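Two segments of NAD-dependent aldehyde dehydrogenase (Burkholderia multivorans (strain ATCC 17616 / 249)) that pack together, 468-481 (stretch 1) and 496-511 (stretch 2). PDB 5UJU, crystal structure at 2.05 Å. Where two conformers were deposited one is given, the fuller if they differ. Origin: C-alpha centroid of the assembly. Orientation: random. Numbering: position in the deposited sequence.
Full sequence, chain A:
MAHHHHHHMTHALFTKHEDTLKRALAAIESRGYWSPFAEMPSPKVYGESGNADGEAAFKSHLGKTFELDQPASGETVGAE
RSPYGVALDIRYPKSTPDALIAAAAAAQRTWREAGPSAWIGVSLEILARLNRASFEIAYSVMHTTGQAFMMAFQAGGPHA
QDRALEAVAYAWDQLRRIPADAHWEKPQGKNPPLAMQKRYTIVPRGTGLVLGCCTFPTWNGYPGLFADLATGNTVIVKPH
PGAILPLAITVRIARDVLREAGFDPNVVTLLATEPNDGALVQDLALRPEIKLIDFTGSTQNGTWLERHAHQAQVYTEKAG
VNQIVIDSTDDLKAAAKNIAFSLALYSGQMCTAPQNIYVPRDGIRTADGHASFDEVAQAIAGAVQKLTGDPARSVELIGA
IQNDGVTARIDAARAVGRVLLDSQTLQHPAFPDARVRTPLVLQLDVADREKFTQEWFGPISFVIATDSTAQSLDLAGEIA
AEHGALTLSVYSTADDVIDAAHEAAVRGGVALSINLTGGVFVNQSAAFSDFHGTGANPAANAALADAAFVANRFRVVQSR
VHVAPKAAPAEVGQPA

Stretch 1, residues 468-481: STAQSLDLAGEIAA
Stretch 2 496-511: DVIDAAHEAAVRGGVA

Helix 469-481 and helix 496-508 run nearly parallel: their N-to-C directions differ by 19° (signed crossing angle -19°), with a closest axial approach of 7.7 Å. The chains converge along their length, the CA of Thr469 lying 8.0 Å from the CA of Val497, but the CA of Ala481 only 4.2 Å from the CA of Gly508. Backbone i to i+4 hydrogen bonds hold both helices, with phi/psi near -65/-40 except at Gly508 (-79/-5).

Ser468 (-172/166, chi1 p) caps the first helix: its OG accepts from Gln471 N at 3.2 Å, 159°. Thr469 (chi1 m) points toward the partner and sets its CG2 3.8 Å from Val497 CG1 (Val497 chi1 t). One turn later, Leu473 (m, t) is a knob in the hole formed by Val497, Ala500, Ala501 and Ala504; its CD1 is 3.7 Å from Ala500 CB, its CD2 4.0 Å from Ala501 CB.

Asp474 (chi1 t, chi2 61°) has its CB directed away, yet its carboxylate returns: OD1 accepts from Arg507 NH1 at 2.9 Å, 141°, a salt bridge at the guanidinium edge. Arg507 reaches it through an extended chain, all four chi angles near 180°. Water 1 accepts from Arg507 NH1 (2.9 Å) and donates to Leu473 O (3.0 Å).

At Gly477 the backbones close in, its O lying 3.6 Å from Gly508 CA; an ideal CB on Gly477 would fall 3.1 Å from Arg507 CD, a tight fit. Glu478 (t, t, -22°) lays its CB over one guanidinium face, 3.5 Å from Arg507 NH2.

Ala480 CB approaches Gly508 O at 3.7 Å and Val510 CG1 at 4.2 Å; an ideal CB on Gly508 would clash with Ala480 CB at 2.7 Å. Ala481 CB finishes the contact 3.7 Å from Arg507 O. After Gly508, Gly509 (53/50) turns the chain out of helical geometry, before Val510 (-138/140, chi1 p).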

ATOM      1  N   SER A 468      -9.540   2.080  38.688  1.00 37.23           N
ATOM      2  CA  SER A 468     -10.553   1.092  38.341  1.00 41.22           C
ATOM      3  C   SER A 468     -10.146   0.431  37.032  1.00 39.01           C
ATOM      4  O   SER A 468      -9.281   0.925  36.308  1.00 38.28           O
ATOM      5  CB  SER A 468     -11.939   1.721  38.199  1.00 38.74           C
ATOM      6  OG  SER A 468     -11.980   2.609  37.098  1.00 38.29           O
ATOM      7  N   THR A 469     -10.808  -0.691  36.735  1.00 39.40           N
ATOM      8  CA  THR A 469     -10.643  -1.336  35.443  1.00 40.04           C
ATOM      9  C   THR A 469     -11.097  -0.408  34.326  1.00 44.96           C
ATOM     10  O   THR A 469     -10.500  -0.402  33.239  1.00 41.62           O
ATOM     11  CB  THR A 469     -11.424  -2.654  35.420  1.00 38.05           C
ATOM     12  OG1 THR A 469     -10.759  -3.603  36.257  1.00 40.32           O
ATOM     13  CG2 THR A 469     -11.496  -3.238  33.993  1.00 34.16           C
ATOM     14  N   ALA A 470     -12.132   0.403  34.585  1.00 40.10           N
ATOM     15  CA  ALA A 470     -12.540   1.428  33.630  1.00 36.02           C
ATOM     16  C   ALA A 470     -11.364   2.327  33.261  1.00 40.43           C
ATOM     17  O   ALA A 470     -11.095   2.565  32.074  1.00 37.99           O
ATOM     18  CB  ALA A 470     -13.696   2.253  34.212  1.00 40.63           C
ATOM     19  N   GLN A 471     -10.604   2.782  34.265  1.00 36.27           N
ATOM     20  CA  GLN A 471      -9.423   3.591  33.969  1.00 35.97           C
ATOM     21  C   GLN A 471      -8.321   2.771  33.299  1.00 42.18           C
ATOM     22  O   GLN A 471      -7.662   3.258  32.372  1.00 37.60           O
ATOM     23  CB  GLN A 471      -8.883   4.239  35.236  1.00 39.42           C
ATOM     24  CG  GLN A 471      -7.683   5.131  34.971  1.00 39.69           C
ATOM     25  CD  GLN A 471      -7.198   5.856  36.209  1.00 44.29           C
ATOM     26  OE1 GLN A 471      -6.898   5.242  37.232  1.00 50.06           O
ATOM     27  NE2 GLN A 471      -7.110   7.174  36.116  1.00 44.58           N
ATOM     28  N   SER A 472      -8.091   1.535  33.755  1.00 40.37           N
ATOM     29  CA  SER A 472      -7.075   0.696  33.120  1.00 39.23           C
ATOM     30  C   SER A 472      -7.316   0.584  31.620  1.00 38.32           C
ATOM     31  O   SER A 472      -6.389   0.726  30.810  1.00 36.64           O
ATOM     32  CB  SER A 472      -7.070  -0.697  33.747  1.00 38.01           C
ATOM     33  OG  SER A 472      -6.824  -0.655  35.137  1.00 34.46           O
ATOM     34  N   LEU A 473      -8.569   0.339  31.238  1.00 34.08           N
ATOM     35  CA  LEU A 473      -8.895   0.096  29.839  1.00 37.04           C
ATOM     36  C   LEU A 473      -8.840   1.381  29.031  1.00 37.49           C
ATOM     37  O   LEU A 473      -8.400   1.375  27.874  1.00 36.83           O
ATOM     38  CB  LEU A 473     -10.275  -0.553  29.729  1.00 31.81           C
ATOM     39  CG  LEU A 473     -10.271  -2.027  30.121  1.00 39.21           C
ATOM     40  CD1 LEU A 473     -11.689  -2.541  30.265  1.00 37.45           C
ATOM     41  CD2 LEU A 473      -9.474  -2.848  29.081  1.00 39.71           C
ATOM     42  N   ASP A 474      -9.312   2.486  29.609  1.00 40.82           N
ATOM     43  CA  ASP A 474      -9.212   3.767  28.920  1.00 38.59           C
ATOM     44  C   ASP A 474      -7.751   4.142  28.709  1.00 40.60           C
ATOM     45  O   ASP A 474      -7.362   4.604  27.628  1.00 41.60           O
ATOM     46  CB  ASP A 474      -9.935   4.852  29.716  1.00 41.64           C
ATOM     47  CG  ASP A 474      -9.910   6.202  29.012  1.00 49.12           C
ATOM     48  OD1 ASP A 474     -10.451   6.298  27.891  1.00 52.24           O
ATOM     49  OD2 ASP A 474      -9.335   7.162  29.565  1.00 50.47           O
ATOM     50  N   LEU A 475      -6.929   3.946  29.742  1.00 36.14           N
ATOM     51  CA  LEU A 475      -5.510   4.253  29.645  1.00 40.04           C
ATOM     52  C   LEU A 475      -4.816   3.365  28.612  1.00 38.43           C
ATOM     53  O   LEU A 475      -4.024   3.853  27.795  1.00 35.90           O
ATOM     54  CB  LEU A 475      -4.870   4.097  31.019  1.00 50.72           C
ATOM     55  CG  LEU A 475      -3.485   4.702  31.166  1.00 55.99           C
ATOM     56  CD1 LEU A 475      -3.531   6.147  30.729  1.00 51.09           C
ATOM     57  CD2 LEU A 475      -3.032   4.590  32.607  1.00 57.17           C
ATOM     58  N   ALA A 476      -5.112   2.061  28.622  1.00 34.51           N
ATOM     59  CA  ALA A 476      -4.427   1.136  27.724  1.00 32.70           C
ATOM     60  C   ALA A 476      -4.721   1.460  26.263  1.00 35.09           C
ATOM     61  O   ALA A 476      -3.807   1.502  25.427  1.00 37.21           O
ATOM     62  CB  ALA A 476      -4.820  -0.303  28.046  1.00 31.47           C
ATOM     63  N   GLY A 477      -5.994   1.700  25.936  1.00 33.32           N
ATOM     64  CA  GLY A 477      -6.344   2.078  24.572  1.00 35.03           C
ATOM     65  C   GLY A 477      -5.729   3.400  24.154  1.00 38.11           C
ATOM     66  O   GLY A 477      -5.304   3.565  23.007  1.00 33.70           O
ATOM     67  N   GLU A 478      -5.683   4.364  25.076  1.00 36.05           N
ATOM     68  CA  GLU A 478      -5.089   5.656  24.760  1.00 35.19           C
ATOM     69  C   GLU A 478      -3.595   5.525  24.505  1.00 38.97           C
ATOM     70  O   GLU A 478      -3.071   6.102  23.544  1.00 39.70           O
ATOM     71  CB  GLU A 478      -5.350   6.647  25.893  1.00 40.24           C
ATOM     72  CG  GLU A 478      -4.623   7.964  25.738  1.00 43.06           C
ATOM     73  CD  GLU A 478      -4.778   8.869  26.956  1.00 50.80           C
ATOM     74  OE1 GLU A 478      -5.745   8.696  27.730  1.00 51.82           O
ATOM     75  OE2 GLU A 478      -3.928   9.759  27.130  1.00 54.81           O
ATOM     76  N   ILE A 479      -2.899   4.769  25.355  1.00 31.61           N
ATOM     77  CA  ILE A 479      -1.448   4.664  25.250  1.00 33.83           C
ATOM     78  C   ILE A 479      -1.056   3.881  24.006  1.00 34.90           C
ATOM     79  O   ILE A 479      -0.066   4.207  23.340  1.00 35.71           O
ATOM     80  CB  ILE A 479      -0.871   4.035  26.530  1.00 32.52           C
ATOM     81  CG1 ILE A 479      -0.913   5.056  27.672  1.00 33.17           C
ATOM     82  CG2 ILE A 479       0.553   3.512  26.290  1.00 35.96           C
ATOM     83  CD1 ILE A 479      -0.530   4.487  29.031  1.00 38.33           C
ATOM     84  N   ALA A 480      -1.810   2.828  23.678  1.00 34.69           N
ATOM     85  CA  ALA A 480      -1.534   2.081  22.454  1.00 31.25           C
ATOM     86  C   ALA A 480      -1.687   2.965  21.221  1.00 34.86           C
ATOM     87  O   ALA A 480      -0.866   2.902  20.298  1.00 32.29           O
ATOM     88  CB  ALA A 480      -2.450   0.863  22.351  1.00 28.61           C
ATOM     89  N   ALA A 481      -2.740   3.784  21.179  1.00 31.97           N
ATOM     90  CA  ALA A 481      -2.965   4.633  20.014  1.00 34.34           C
ATOM     91  C   ALA A 481      -1.920   5.739  19.917  1.00 37.53           C
ATOM     92  O   ALA A 481      -1.476   6.089  18.820  1.00 35.66           O
ATOM     93  CB  ALA A 481      -4.368   5.232  20.064  1.00 33.14           C
ATOM     94  N   ASP A 496     -18.841  -7.932  30.268  1.00 47.21           N
ATOM     95  CA  ASP A 496     -18.842  -6.521  29.895  1.00 55.25           C
ATOM     96  C   ASP A 496     -17.431  -5.944  29.869  1.00 44.25           C
ATOM     97  O   ASP A 496     -17.147  -5.041  29.073  1.00 44.18           O
ATOM     98  CB  ASP A 496     -19.729  -5.708  30.844  1.00 65.46           C
ATOM     99  CG  ASP A 496     -19.236  -5.732  32.284  1.00 83.54           C
ATOM    100  OD1 ASP A 496     -18.772  -4.680  32.774  1.00 88.82           O
ATOM    101  OD2 ASP A 496     -19.273  -6.811  32.915  1.00 89.33           O
ATOM    102  N   VAL A 497     -16.540  -6.434  30.735  1.00 39.42           N
ATOM    103  CA  VAL A 497     -15.150  -5.992  30.684  1.00 37.40           C
ATOM    104  C   VAL A 497     -14.455  -6.545  29.435  1.00 43.23           C
ATOM    105  O   VAL A 497     -13.692  -5.835  28.761  1.00 42.58           O
ATOM    106  CB  VAL A 497     -14.415  -6.386  31.975  1.00 36.18           C
ATOM    107  CG1 VAL A 497     -12.920  -6.031  31.859  1.00 38.57           C
ATOM    108  CG2 VAL A 497     -15.075  -5.704  33.203  1.00 35.68           C
ATOM    109  N   ILE A 498     -14.699  -7.817  29.101  1.00 36.19           N
ATOM    110  CA  ILE A 498     -14.139  -8.349  27.858  1.00 39.42           C
ATOM    111  C   ILE A 498     -14.611  -7.525  26.669  1.00 39.15           C
ATOM    112  O   ILE A 498     -13.835  -7.232  25.747  1.00 41.74           O
ATOM    113  CB  ILE A 498     -14.503  -9.834  27.692  1.00 42.78           C
ATOM    114  CG1 ILE A 498     -14.025 -10.619  28.908  1.00 40.81           C
ATOM    115  CG2 ILE A 498     -13.857 -10.389  26.442  1.00 39.59           C
ATOM    116  CD1 ILE A 498     -12.526 -10.565  29.088  1.00 41.33           C
ATOM    117  N   ASP A 499     -15.887  -7.126  26.673  1.00 44.96           N
ATOM    118  CA  ASP A 499     -16.392  -6.264  25.609  1.00 47.99           C
ATOM    119  C   ASP A 499     -15.626  -4.949  25.568  1.00 46.13           C
ATOM    120  O   ASP A 499     -15.203  -4.501  24.498  1.00 43.22           O
ATOM    121  CB  ASP A 499     -17.890  -6.005  25.800  1.00 57.27           C
ATOM    122  CG  ASP A 499     -18.744  -7.205  25.439  1.00 69.84           C
ATOM    123  OD1 ASP A 499     -18.203  -8.158  24.833  1.00 71.77           O
ATOM    124  OD2 ASP A 499     -19.954  -7.201  25.773  1.00 76.05           O
ATOM    125  N   ALA A 500     -15.425  -4.322  26.734  1.00 45.24           N
ATOM    126  CA  ALA A 500     -14.669  -3.077  26.783  1.00 37.64           C
ATOM    127  C   ALA A 500     -13.232  -3.277  26.318  1.00 38.50           C
ATOM    128  O   ALA A 500     -12.643  -2.372  25.714  1.00 39.81           O
ATOM    129  CB  ALA A 500     -14.702  -2.496  28.201  1.00 36.94           C
ATOM    130  N   ALA A 501     -12.653  -4.455  26.567  1.00 31.81           N
ATOM    131  CA  ALA A 501     -11.290  -4.687  26.112  1.00 29.70           C
ATOM    132  C   ALA A 501     -11.230  -4.774  24.588  1.00 28.81           C
ATOM    133  O   ALA A 501     -10.271  -4.287  23.984  1.00 37.03           O
ATOM    134  CB  ALA A 501     -10.694  -5.932  26.771  1.00 27.56           C
ATOM    135  N   HIS A 502     -12.250  -5.368  23.944  1.00 32.26           N
ATOM    136  CA  HIS A 502     -12.308  -5.336  22.485  0.51 37.06           C
ATOM    137  C   HIS A 502     -12.347  -3.896  21.979  1.00 37.07           C
ATOM    138  O   HIS A 502     -11.679  -3.554  20.995  1.00 31.32           O
ATOM    139  CB  HIS A 502     -13.523  -6.131  21.981  0.51 36.12           C
ATOM    140  CG  HIS A 502     -13.327  -7.622  21.976  0.51 33.64           C
ATOM    141  ND1 HIS A 502     -13.788  -8.442  22.988  0.51 36.55           N
ATOM    142  CD2 HIS A 502     -12.740  -8.442  21.073  0.51 30.33           C
ATOM    143  CE1 HIS A 502     -13.486  -9.698  22.713  0.51 29.62           C
ATOM    144  NE2 HIS A 502     -12.844  -9.726  21.558  0.51 32.01           N
ATOM    145  N   GLU A 503     -13.129  -3.037  22.651  1.00 35.62           N
ATOM    146  CA  GLU A 503     -13.206  -1.633  22.258  1.00 35.76           C
ATOM    147  C   GLU A 503     -11.853  -0.954  22.414  1.00 35.38           C
ATOM    148  O   GLU A 503     -11.454  -0.139  21.571  1.00 40.62           O
ATOM    149  CB  GLU A 503     -14.264  -0.902  23.093  1.00 40.10           C
ATOM    150  CG  GLU A 503     -15.692  -1.263  22.738  1.00 56.18           C
ATOM    151  CD  GLU A 503     -16.023  -0.981  21.287  1.00 78.50           C
ATOM    152  OE1 GLU A 503     -15.895   0.187  20.860  1.00 85.83           O
ATOM    153  OE2 GLU A 503     -16.409  -1.932  20.573  1.00 86.48           O
ATOM    154  N   ALA A 504     -11.134  -1.280  23.491  1.00 32.30           N
ATOM    155  CA  ALA A 504      -9.807  -0.714  23.718  1.00 38.05           C
ATOM    156  C   ALA A 504      -8.819  -1.177  22.655  1.00 38.53           C
ATOM    157  O   ALA A 504      -7.951  -0.408  22.226  1.00 37.60           O
ATOM    158  CB  ALA A 504      -9.310  -1.087  25.121  1.00 31.37           C
ATOM    159  N   ALA A 505      -8.924  -2.434  22.226  1.00 35.08           N
ATOM    160  CA  ALA A 505      -8.017  -2.924  21.194  1.00 32.36           C
ATOM    161  C   ALA A 505      -8.269  -2.227  19.862  1.00 34.82           C
ATOM    162  O   ALA A 505      -7.320  -1.879  19.145  1.00 32.11           O
ATOM    163  CB  ALA A 505      -8.165  -4.436  21.046  1.00 30.16           C
ATOM    164  N   VAL A 506      -9.541  -2.009  19.521  1.00 33.37           N
ATOM    165  CA  VAL A 506      -9.882  -1.300  18.289  1.00 32.69           C
ATOM    166  C   VAL A 506      -9.380   0.133  18.344  1.00 37.77           C
ATOM    167  O   VAL A 506      -8.793   0.638  17.380  1.00 36.74           O
ATOM    168  CB  VAL A 506     -11.399  -1.367  18.036  1.00 35.43           C
ATOM    169  CG1 VAL A 506     -11.843  -0.293  17.060  1.00 39.71           C
ATOM    170  CG2 VAL A 506     -11.748  -2.732  17.492  1.00 38.65           C
ATOM    171  N   ARG A 507      -9.606   0.811  19.477  1.00 40.11           N
ATOM    172  CA  ARG A 507      -9.086   2.164  19.645  1.00 38.63           C
ATOM    173  C   ARG A 507      -7.569   2.180  19.524  1.00 36.41           C
ATOM    174  O   ARG A 507      -7.002   2.998  18.788  1.00 35.23           O
ATOM    175  CB  ARG A 507      -9.509   2.733  21.002  1.00 38.12           C
ATOM    176  CG  ARG A 507      -8.899   4.103  21.299  1.00 34.43           C
ATOM    177  CD  ARG A 507      -9.143   4.484  22.749  1.00 32.14           C
ATOM    178  NE  ARG A 507      -8.742   5.849  23.073  1.00 36.25           N
ATOM    179  CZ  ARG A 507      -8.759   6.351  24.311  1.00 45.37           C
ATOM    180  NH1 ARG A 507      -9.147   5.589  25.342  1.00 33.83           N
ATOM    181  NH2 ARG A 507      -8.388   7.612  24.525  1.00 44.75           N
ATOM    182  N   GLY A 508      -6.897   1.267  20.229  1.00 34.22           N
ATOM    183  CA  GLY A 508      -5.447   1.229  20.221  1.00 32.07           C
ATOM    184  C   GLY A 508      -4.821   0.581  18.995  1.00 36.33           C
ATOM    185  O   GLY A 508      -3.593   0.592  18.874  1.00 36.39           O
ATOM    186  N   GLY A 509      -5.632   0.017  18.097  1.00 29.68           N
ATOM    187  CA  GLY A 509      -5.134  -0.724  16.952  1.00 27.56           C
ATOM    188  C   GLY A 509      -4.145  -1.815  17.318  1.00 29.41           C
ATOM    189  O   GLY A 509      -3.068  -1.905  16.722  1.00 29.93           O
ATOM    190  N   VAL A 510      -4.505  -2.661  18.282  1.00 33.01           N
ATOM    191  CA  VAL A 510      -3.575  -3.620  18.866  1.00 32.83           C
ATOM    192  C   VAL A 510      -4.286  -4.951  19.056  1.00 32.20           C
ATOM    193  O   VAL A 510      -5.465  -5.000  19.430  1.00 28.88           O
ATOM    194  CB  VAL A 510      -2.998  -3.096  20.202  1.00 31.16           C
ATOM    195  CG1 VAL A 510      -4.117  -2.805  21.207  1.00 31.47           C
ATOM    196  CG2 VAL A 510      -1.977  -4.059  20.785  1.00 23.37           C
ATOM    197  N   ALA A 511      -3.567  -6.032  18.778  1.00 31.08           N
ATOM    198  CA  ALA A 511      -4.108  -7.373  18.931  1.00 34.17           C
ATOM    199  C   ALA A 511      -4.365  -7.691  20.404  1.00 33.28           C
ATOM    200  O   ALA A 511      -3.562  -7.360  21.280  1.00 30.28           O
ATOM    201  CB  ALA A 511      -3.146  -8.395  18.325  1.00 28.54           C
TER
HETATM  202  O   HOH W   1      -9.516   2.693  25.392  1.00 34.88           O
HETATM  203  O   HOH W   2      -8.471   8.698  26.983  1.00 44.83           O